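Local structure of titin heart isoform N2-B (Homo sapiens, 2BK8) at residues 6-11 with 19-24; 34-39 with 56-61; 27-32 with 79-84. The protein forms part of the giant muscle protein titin, contributing an immunoglobulin-like domain at the M-band, where it probably has a structural role. One frame throughout, in Å; residues are numbered along the deposited sequence. Where two conformers were deposited one is given.

Contact 1. Residues 6-11 with 19-24; sequences GQIMHA and VKYVCK
Ile-8 packs against Tyr-21 and Cys-23. Its CB looks toward strand 19-24, and the two branches part from there. CG2, anti to the backbone N, approaches the Tyr-21 ring obliquely, 3.5 Å from Tyr-21 CD1. CG1, anti to the carbonyl carbon and beside the backbone N (chi1 -59°), lies 3.6 Å from Cys-23 CB. At the tip, CD1 stays on the same partner, 3.7 Å from Cys-23 CB. Ile-8 also meets Cys-75 and Trp-36, so it enters the core of the sandwich. This is the edge of an I-set immunoglobulin fold, where the first strand leaves one sheet (4-5) and joins the other (11-13). Segment 6-11 makes that crossing, antiparallel to strand 19-24. One direct backbone bond remains, Gly-6 N to Lys-24 O at 2.9 Å. Waters bridge the backbones as they part, CA to CA 5.1 Å for Gly-6 and Lys-24 and 6.7 Å for Ala-11 and Val-19. One bridges Gln-7 O and Lys-24 N, another Met-9 O and Lys-20 O. Met-9 O sits at the edge of the Tyr-21 ring, near its plane, 3.3 Å from Tyr-21 CE1. Ala-11 CB lies 3.8 Å from Tyr-21 OH, which is hydrogen-bonded to Glu-89 O on strand 83-92.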
loop_
_atom_site.group_PDB
_atom_site.type_symbol
_atom_site.label_atom_id
_atom_site.label_comp_id
_atom_site.label_asym_id
_atom_site.label_seq_id
_atom_site.Cartn_x
_atom_site.Cartn_y
_atom_site.Cartn_z
ATOM N N GLY A 6 8.612 -4.372 5.407
ATOM C CA GLY A 6 9.684 -3.431 4.983
ATOM C C GLY A 6 9.255 -1.983 4.722
ATOM O O GLY A 6 8.060 -1.676 4.708
ATOM N N GLN A 7 10.228 -1.081 4.524
ATOM C CA GLN A 7 9.905 0.332 4.247
ATOM C C GLN A 7 9.291 0.479 2.855
ATOM O O GLN A 7 9.694 -0.201 1.907
ATOM C CB GLN A 7 11.148 1.238 4.324
ATOM C CG GLN A 7 11.950 1.132 5.609
ATOM C CD GLN A 7 13.351 1.669 5.442
ATOM O OE1 GLN A 7 14.159 1.111 4.696
ATOM N NE2 GLN A 7 13.655 2.745 6.139
ATOM N N ILE A 8 8.345 1.410 2.747
ATOM C CA ILE A 8 7.668 1.777 1.506
ATOM C C ILE A 8 8.035 3.250 1.217
ATOM O O ILE A 8 8.027 4.093 2.133
ATOM C CB ILE A 8 6.146 1.630 1.641
ATOM C CG1 ILE A 8 5.718 0.198 2.006
ATOM C CG2 ILE A 8 5.411 2.077 0.353
ATOM C CD1 ILE A 8 4.215 0.102 2.416
ATOM N N MET A 9 8.386 3.550 -0.039
ATOM C CA MET A 9 8.749 4.930 -0.443
ATOM C C MET A 9 7.549 5.830 -0.813
ATOM O O MET A 9 6.513 5.347 -1.324
ATOM C CB MET A 9 9.712 4.902 -1.630
ATOM C CG MET A 9 10.901 3.981 -1.496
ATOM S SD MET A 9 11.897 4.305 -0.015
ATOM C CE MET A 9 12.704 5.864 -0.380
ATOM N N HIS A 10 7.688 7.135 -0.568
ATOM C CA HIS A 10 6.638 8.107 -0.934
ATOM C C HIS A 10 6.584 8.191 -2.463
ATOM O O HIS A 10 7.555 7.779 -3.128
ATOM C CB HIS A 10 6.924 9.510 -0.341
ATOM C CG HIS A 10 7.102 9.527 1.157
ATOM N ND1 HIS A 10 6.194 8.948 2.022
ATOM C CD2 HIS A 10 8.060 10.086 1.933
ATOM C CE1 HIS A 10 6.610 9.119 3.267
ATOM N NE2 HIS A 10 7.738 9.808 3.242
ATOM N N ALA A 11 5.495 8.776 -2.989
ATOM C CA ALA A 11 5.314 9.061 -4.431
ATOM C C ALA A 11 4.541 10.364 -4.711
ATOM O O ALA A 11 3.678 10.762 -3.914
ATOM C CB ALA A 11 4.590 7.877 -5.095
ATOM N N VAL A 19 0.467 5.720 -9.605
ATOM C CA VAL A 19 1.678 5.522 -8.785
ATOM C C VAL A 19 1.671 4.076 -8.280
ATOM O O VAL A 19 0.629 3.411 -8.354
ATOM C CB VAL A 19 1.802 6.500 -7.566
ATOM C CG1 VAL A 19 1.758 7.970 -8.023
ATOM C CG2 VAL A 19 0.752 6.193 -6.485
ATOM N N LYS A 20 2.802 3.589 -7.757
ATOM C CA LYS A 20 2.881 2.255 -7.151
ATOM C C LYS A 20 3.526 2.329 -5.788
ATOM O O LYS A 20 4.361 3.219 -5.540
ATOM C CB LYS A 20 3.721 1.316 -8.045
ATOM C CG LYS A 20 5.127 1.856 -8.382
ATOM C CD LYS A 20 6.089 0.789 -8.942
ATOM C CE LYS A 20 7.569 1.108 -8.632
ATOM N NZ LYS A 20 7.912 2.565 -8.726
ATOM N N TYR A 21 3.153 1.382 -4.927
ATOM C CA TYR A 21 3.800 1.170 -3.641
ATOM C C TYR A 21 4.236 -0.308 -3.525
ATOM O O TYR A 21 3.462 -1.223 -3.800
ATOM C CB TYR A 21 2.883 1.557 -2.459
ATOM C CG TYR A 21 2.589 3.034 -2.460
ATOM C CD1 TYR A 21 3.536 3.966 -1.984
ATOM C CD2 TYR A 21 1.394 3.526 -3.009
ATOM C CE1 TYR A 21 3.266 5.352 -2.027
ATOM C CE2 TYR A 21 1.134 4.866 -3.025
ATOM C CZ TYR A 21 2.077 5.776 -2.559
ATOM O OH TYR A 21 1.781 7.126 -2.640
ATOM N N VAL A 22 5.463 -0.521 -3.082
ATOM C CA VAL A 22 6.019 -1.868 -2.975
ATOM C C VAL A 22 6.489 -2.102 -1.548
ATOM O O VAL A 22 7.336 -1.342 -1.006
ATOM C CB VAL A 22 7.220 -2.081 -3.954
ATOM C CG1 VAL A 22 7.899 -3.455 -3.688
ATOM C CG2 VAL A 22 6.792 -1.935 -5.404
ATOM N N CYS A 23 5.972 -3.167 -0.942
ATOM C CA CYS A 23 6.349 -3.511 0.422
ATOM C C CYS A 23 6.880 -4.943 0.467
ATOM O O CYS A 23 6.155 -5.903 0.167
ATOM C CB CYS A 23 5.156 -3.333 1.390
ATOM S SG CYS A 23 5.572 -3.770 3.163
ATOM N N LYS A 24 8.145 -5.089 0.851
ATOM C CA LYS A 24 8.770 -6.409 0.958
ATOM C C LYS A 24 8.710 -6.981 2.406
ATOM O O LYS A 24 9.095 -6.305 3.357
ATOM C CB LYS A 24 10.224 -6.318 0.426
ATOM C CG LYS A 24 10.867 -7.617 0.035
ATOM C CD LYS A 24 12.261 -7.358 -0.541
ATOM C CE LYS A 24 13.092 -8.620 -0.532
ATOM N NZ LYS A 24 14.555 -8.390 -0.728
HETATM O O HOH W 1 10.033 -2.916 1.389
HETATM O O HOH W 2 9.375 0.088 -1.175
HETATM O O HOH W 3 6.423 4.201 -3.875
HETATM O O HOH W 4 7.805 1.636 -2.032
#

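Contact 2. Residues 34-39 with 56-61; sequences VTWYFG and GVAILY
Different first torsions bring Trp-36 and Leu-60 together. Trp-36 CG is anti to the carbonyl carbon, beside the backbone N (chi1 -67°). Leu-60 CG is anti to its backbone N (chi1 168°). This is the centre of the immunoglobulin sandwich. Strand 34-38 belongs to one sheet and strand 57-61 to the other, and their axes come within 8.9 Å. No hydrogen bond joins the two segments; the contact is apolar. The tryptophan is the one expected on this strand of the fold, and its indole reaches across the gap between the sheets.

Leu-60 CB stands over the middle of the six-membered ring, 3.6 Å from its centroid. It is only 9° off the ring normal, which makes a CH-pi contact. Leu-60 CD2 covers the same indole nearer its CE3 corner, with Leu-60 CD2 to Trp-36 CE3 at 3.7 Å. Leu-60 therefore holds the ring with both its CB and one methyl.

Ala-58 sits two residues earlier on the same strand, on the same side of it, and also points toward the tryptophan. Its CB fits between two side chains of strand 34-38. It lies 4.0 Å from Val-34 CG1, the branch anti to the valine N. It is equally far from Trp-36 CZ2, again 4.0 Å from Ala-58 CB.

Other parts of the core complete the surroundings. Trp-36 also touches Cys-75 on strand 71-78, Tyr-21 on strand 19-26 and Ile-51 on strand 49-54. Leu-60 meets Ile-51 and Tyr-73. At the indole edge, in the plane of the ring, Ala-58 O lies 3.9 Å from Trp-36 CZ2.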
loop_
_atom_site.group_PDB
_atom_site.type_symbol
_atom_site.label_atom_id
_atom_site.label_comp_id
_atom_site.label_asym_id
_atom_site.label_seq_id
_atom_site.Cartn_x
_atom_site.Cartn_y
_atom_site.Cartn_z
ATOM N N VAL A 34 -2.359 -9.965 3.427
ATOM C CA VAL A 34 -2.018 -8.534 3.308
ATOM C C VAL A 34 -3.255 -7.732 2.969
ATOM O O VAL A 34 -4.046 -8.164 2.122
ATOM C CB VAL A 34 -0.995 -8.301 2.167
ATOM C CG1 VAL A 34 -0.730 -6.782 1.938
ATOM C CG2 VAL A 34 0.281 -9.054 2.448
ATOM N N THR A 35 -3.453 -6.614 3.673
ATOM C CA THR A 35 -4.569 -5.696 3.363
ATOM C C THR A 35 -4.014 -4.266 3.305
ATOM O O THR A 35 -3.278 -3.830 4.205
ATOM C CB THR A 35 -5.699 -5.771 4.448
ATOM O OG1 THR A 35 -6.128 -7.134 4.635
ATOM C CG2 THR A 35 -6.919 -4.926 4.055
ATOM N N TRP A 36 -4.387 -3.522 2.261
ATOM C CA TRP A 36 -3.995 -2.100 2.153
ATOM C C TRP A 36 -5.138 -1.156 2.576
ATOM O O TRP A 36 -6.320 -1.506 2.449
ATOM C CB TRP A 36 -3.574 -1.763 0.720
ATOM C CG TRP A 36 -2.312 -2.424 0.238
ATOM C CD1 TRP A 36 -2.177 -3.704 -0.213
ATOM C CD2 TRP A 36 -1.002 -1.827 0.171
ATOM N NE1 TRP A 36 -0.864 -3.937 -0.577
ATOM C CE2 TRP A 36 -0.129 -2.800 -0.362
ATOM C CE3 TRP A 36 -0.495 -0.545 0.475
ATOM C CZ2 TRP A 36 1.243 -2.539 -0.625
ATOM C CZ3 TRP A 36 0.869 -0.277 0.239
ATOM C CH2 TRP A 36 1.738 -1.299 -0.299
ATOM N N TYR A 37 -4.773 0.032 3.072
ATOM C CA TYR A 37 -5.739 1.088 3.442
ATOM C C TYR A 37 -5.302 2.444 2.875
ATOM O O TYR A 37 -4.117 2.736 2.785
ATOM C CB TYR A 37 -5.909 1.213 4.965
ATOM C CG TYR A 37 -6.385 -0.044 5.682
ATOM C CD1 TYR A 37 -7.707 -0.181 6.131
ATOM C CD2 TYR A 37 -5.488 -1.089 5.950
ATOM C CE1 TYR A 37 -8.124 -1.339 6.799
ATOM C CE2 TYR A 37 -5.900 -2.219 6.570
ATOM C CZ TYR A 37 -7.208 -2.360 6.996
ATOM O OH TYR A 37 -7.564 -3.538 7.662
ATOM N N PHE A 38 -6.278 3.257 2.474
ATOM C CA PHE A 38 -6.053 4.679 2.203
ATOM C C PHE A 38 -6.755 5.470 3.292
ATOM O O PHE A 38 -7.987 5.454 3.379
ATOM C CB PHE A 38 -6.607 5.067 0.821
ATOM C CG PHE A 38 -6.535 6.567 0.507
ATOM C CD1 PHE A 38 -5.405 7.325 0.833
ATOM C CD2 PHE A 38 -7.599 7.197 -0.149
ATOM C CE1 PHE A 38 -5.328 8.689 0.552
ATOM C CE2 PHE A 38 -7.521 8.568 -0.474
ATOM C CZ PHE A 38 -6.397 9.315 -0.108
ATOM N N GLY A 39 -5.986 6.179 4.117
ATOM C CA GLY A 39 -6.567 6.801 5.310
ATOM C C GLY A 39 -7.383 5.769 6.084
ATOM O O GLY A 39 -6.845 4.709 6.439
ATOM N N GLY A 56 6.195 -12.942 -0.505
ATOM C CA GLY A 56 6.739 -11.832 0.299
ATOM C C GLY A 56 6.802 -10.451 -0.307
ATOM O O GLY A 56 7.387 -9.516 0.270
ATOM N N VAL A 57 6.245 -10.312 -1.500
ATOM C CA VAL A 57 6.154 -8.983 -2.136
ATOM C C VAL A 57 4.705 -8.513 -2.315
ATOM O O VAL A 57 3.922 -9.107 -3.099
ATOM C CB VAL A 57 6.935 -8.953 -3.472
ATOM C CG1 VAL A 57 6.987 -7.520 -4.066
ATOM C CG2 VAL A 57 8.361 -9.505 -3.273
ATOM N N ALA A 58 4.352 -7.447 -1.589
ATOM C CA ALA A 58 3.052 -6.756 -1.745
ATOM C C ALA A 58 3.155 -5.518 -2.643
ATOM O O ALA A 58 4.009 -4.640 -2.443
ATOM C CB ALA A 58 2.481 -6.368 -0.368
ATOM N N ILE A 59 2.249 -5.414 -3.616
ATOM C CA ILE A 59 2.253 -4.295 -4.562
ATOM C C ILE A 59 0.854 -3.675 -4.702
ATOM O O ILE A 59 -0.136 -4.379 -4.971
ATOM C CB ILE A 59 2.811 -4.710 -5.973
ATOM C CG1 ILE A 59 4.201 -5.350 -5.873
ATOM C CG2 ILE A 59 2.757 -3.534 -6.949
ATOM C CD1 ILE A 59 4.776 -5.829 -7.242
ATOM N N LEU A 60 0.778 -2.373 -4.454
ATOM C CA LEU A 60 -0.424 -1.575 -4.686
ATOM C C LEU A 60 -0.201 -0.587 -5.827
ATOM O O LEU A 60 0.682 0.257 -5.777
ATOM C CB LEU A 60 -0.864 -0.804 -3.409
ATOM C CG LEU A 60 -1.949 0.272 -3.654
ATOM C CD1 LEU A 60 -3.325 -0.344 -3.999
ATOM C CD2 LEU A 60 -2.072 1.196 -2.416
ATOM N N TYR A 61 -1.024 -0.684 -6.863
ATOM C CA TYR A 61 -1.030 0.299 -7.947
ATOM C C TYR A 61 -2.306 1.130 -7.892
ATOM O O TYR A 61 -3.411 0.582 -7.940
ATOM C CB TYR A 61 -0.921 -0.388 -9.297
ATOM C CG TYR A 61 0.487 -0.523 -9.808
ATOM C CD1 TYR A 61 1.336 -1.474 -9.273
ATOM C CD2 TYR A 61 0.969 0.297 -10.821
ATOM C CE1 TYR A 61 2.632 -1.620 -9.733
ATOM C CE2 TYR A 61 2.278 0.169 -11.292
ATOM C CZ TYR A 61 3.105 -0.791 -10.730
ATOM O OH TYR A 61 4.403 -0.987 -11.182
#

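Contact 3. Residues 27-32 with 79-84; sequences NYDQST and NDYGED
Ser-31 and Asp-80 are joined by the single hydrogen bond across this contact. Asp-80 N donates to Ser-31 OG at 3.0 Å, with an N-H...O angle of 147°. The serine OG lies between its own backbone N and carbonyl carbon (chi1 81°). There it also donates to Asp-29 OD1 at 3.1 Å, on the syn side of the carboxylate. The hydroxyl thus links the two loops, accepting from one and donating within the other. Asp-29 OD1 has a second donor. Ser-31 N reaches it from above the carboxylate plane at 2.9 Å, closing an Asx turn. This tight corner includes a very close approach, Ser-31 OG to Asn-79 CB at 3.0 Å.

The segments are two loops at one end of the immunoglobulin sandwich. Segment 27-32 connects strands 19-26 and 33-38, and ends in a type I turn from Asp-29 to Thr-32. Residues 79-82 turn the chain between strands 71-78 and 83-92. Asn-79 OD1 holds that turn from inside, accepting from both Tyr-81 N and Gly-82 N. The two amides approach from the same face of its carbonyl plane. Met-3 touches both Asn-79 and Thr-32.

Away from Ser-31 the fit is looser. The Asn-79 and Asp-29 side chains cross at about a right angle, amide and carboxylate planes 43° apart, with Asp-29 OD1 3.7 Å from Asn-79 ND2. This amide nitrogen is buried by the contact yet has no hydrogen-bond partner in the model. Gln-30, Asp-80 and Tyr-81 are exposed. Asp-29 OD2 lies at the edge of the Tyr-81 ring, 4.0 Å from Tyr-81 CE2. Gln-30 NE2 comes no closer than 4.3 Å to Asp-80 OD2. The carboxylates of Asp-29 and Asp-80 do not touch, with Asp-29 OD1 6.1 Å from Asp-80 OD2.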
loop_
_atom_site.group_PDB
_atom_site.type_symbol
_atom_site.label_atom_id
_atom_site.label_comp_id
_atom_site.label_asym_id
_atom_site.label_seq_id
_atom_site.Cartn_x
_atom_site.Cartn_y
_atom_site.Cartn_z
ATOM N N ASN A 27 10.149 -13.014 6.662
ATOM C CA ASN A 27 9.580 -14.163 7.393
ATOM C C ASN A 27 8.068 -14.362 7.204
ATOM O O ASN A 27 7.336 -14.722 8.141
ATOM C CB ASN A 27 9.974 -14.160 8.884
ATOM C CG ASN A 27 11.466 -13.945 9.111
ATOM O OD1 ASN A 27 12.267 -14.872 8.980
ATOM N ND2 ASN A 27 11.838 -12.726 9.511
ATOM N N TYR A 28 7.614 -14.085 5.979
ATOM C CA TYR A 28 6.301 -14.516 5.506
ATOM C C TYR A 28 6.172 -16.052 5.495
ATOM O O TYR A 28 7.178 -16.785 5.405
ATOM C CB TYR A 28 6.036 -13.929 4.113
ATOM C CG TYR A 28 7.024 -14.382 3.057
ATOM C CD1 TYR A 28 6.796 -15.539 2.314
ATOM C CD2 TYR A 28 8.205 -13.672 2.823
ATOM C CE1 TYR A 28 7.716 -15.965 1.360
ATOM C CE2 TYR A 28 9.108 -14.077 1.862
ATOM C CZ TYR A 28 8.872 -15.216 1.136
ATOM O OH TYR A 28 9.781 -15.639 0.187
ATOM N N ASP A 29 4.939 -16.540 5.606
ATOM C CA ASP A 29 4.652 -17.975 5.478
ATOM C C ASP A 29 3.254 -18.232 4.877
ATOM O O ASP A 29 2.621 -17.300 4.347
ATOM C CB ASP A 29 4.871 -18.720 6.811
ATOM C CG ASP A 29 3.871 -18.328 7.898
ATOM O OD1 ASP A 29 2.831 -17.702 7.617
ATOM O OD2 ASP A 29 4.123 -18.693 9.066
ATOM N N GLN A 30 2.786 -19.479 4.967
ATOM C CA GLN A 30 1.504 -19.877 4.375
ATOM C C GLN A 30 0.290 -19.206 5.005
ATOM O O GLN A 30 -0.789 -19.229 4.410
ATOM C CB GLN A 30 1.322 -21.416 4.346
ATOM C CG GLN A 30 1.154 -22.115 5.711
ATOM C CD GLN A 30 -0.297 -22.167 6.213
ATOM O OE1 GLN A 30 -1.228 -22.452 5.458
ATOM N NE2 GLN A 30 -0.482 -21.907 7.502
ATOM N N SER A 31 0.444 -18.630 6.198
ATOM C CA SER A 31 -0.684 -17.943 6.841
ATOM C C SER A 31 -0.720 -16.414 6.614
ATOM O O SER A 31 -1.688 -15.738 7.000
ATOM C CB SER A 31 -0.765 -18.299 8.340
ATOM O OG SER A 31 0.152 -17.536 9.102
ATOM N N THR A 32 0.314 -15.865 5.971
ATOM C CA THR A 32 0.417 -14.424 5.749
ATOM C C THR A 32 -0.718 -13.887 4.853
ATOM O O THR A 32 -0.930 -14.418 3.763
ATOM C CB THR A 32 1.788 -14.068 5.132
ATOM O OG1 THR A 32 2.829 -14.584 5.973
ATOM C CG2 THR A 32 1.944 -12.562 4.992
ATOM N N ASN A 79 -0.262 -12.610 10.179
ATOM C CA ASN A 79 -0.245 -14.080 10.207
ATOM C C ASN A 79 -0.638 -14.695 11.536
ATOM O O ASN A 79 -1.206 -14.019 12.394
ATOM C CB ASN A 79 1.062 -14.682 9.659
ATOM C CG ASN A 79 2.263 -14.458 10.553
ATOM O OD1 ASN A 79 2.209 -13.747 11.561
ATOM N ND2 ASN A 79 3.377 -15.070 10.168
ATOM N N ASP A 80 -0.321 -15.982 11.682
ATOM C CA ASP A 80 -0.676 -16.805 12.846
ATOM C C ASP A 80 0.108 -16.454 14.104
ATOM O O ASP A 80 -0.148 -17.017 15.187
ATOM C CB ASP A 80 -0.446 -18.279 12.503
ATOM C CG ASP A 80 -1.579 -18.889 11.684
ATOM O OD1 ASP A 80 -2.614 -18.227 11.453
ATOM O OD2 ASP A 80 -1.443 -20.065 11.291
ATOM N N TYR A 81 1.077 -15.558 13.969
ATOM C CA TYR A 81 1.980 -15.211 15.068
ATOM C C TYR A 81 1.841 -13.765 15.527
ATOM O O TYR A 81 2.077 -13.463 16.699
ATOM C CB TYR A 81 3.431 -15.519 14.689
ATOM C CG TYR A 81 3.694 -16.996 14.486
ATOM C CD1 TYR A 81 3.608 -17.891 15.553
ATOM C CD2 TYR A 81 4.020 -17.501 13.228
ATOM C CE1 TYR A 81 3.842 -19.252 15.374
ATOM C CE2 TYR A 81 4.260 -18.864 13.039
ATOM C CZ TYR A 81 4.167 -19.729 14.114
ATOM O OH TYR A 81 4.402 -21.077 13.938
ATOM N N GLY A 82 1.462 -12.884 14.610
ATOM C CA GLY A 82 1.232 -11.486 14.942
ATOM C C GLY A 82 0.955 -10.646 13.712
ATOM O O GLY A 82 0.402 -11.135 12.727
ATOM N N GLU A 83 1.334 -9.373 13.781
ATOM C CA GLU A 83 1.105 -8.434 12.683
ATOM C C GLU A 83 2.162 -7.323 12.669
ATOM O O GLU A 83 2.914 -7.172 13.653
ATOM C CB GLU A 83 -0.316 -7.870 12.763
ATOM C CG GLU A 83 -0.582 -6.815 13.828
ATOM C CD GLU A 83 -1.983 -6.219 13.698
ATOM O OE1 GLU A 83 -2.975 -6.951 13.928
ATOM O OE2 GLU A 83 -2.087 -5.021 13.362
ATOM N N ASP A 84 2.261 -6.622 11.537
ATOM C CA ASP A 84 3.093 -5.419 11.355
ATOM C C ASP A 84 2.468 -4.560 10.241
ATOM O O ASP A 84 1.702 -5.067 9.398
ATOM C CB ASP A 84 4.533 -5.823 10.974
ATOM C CG ASP A 84 5.578 -4.677 11.151
ATOM O OD1 ASP A 84 5.288 -3.598 11.716
ATOM O OD2 ASP A 84 6.743 -4.897 10.758
#

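All three contacts lie in one I-set immunoglobulin domain. Contacts 1 and 2 are neighbours, with centres about 9 Å apart. Strands 19-26 and 57-62 pair antiparallel in the same sheet, and Tyr-21 N and Cys-23 N probably bond to Leu-60 O and Ala-58 O. Contact 1 closes the edge where the chain changes sheets, while contact 2 joins the two sheets at the centre. Contact 3 sits at one end, about 15 Å from contact 2 and 19 Å from contact 1, centre to centre. Along the chain, contact 1 comes first; contact 3 then spans contact 2. Those two touch where Gly-56 CA packs on Tyr-28 CD2, 3.5 Å away.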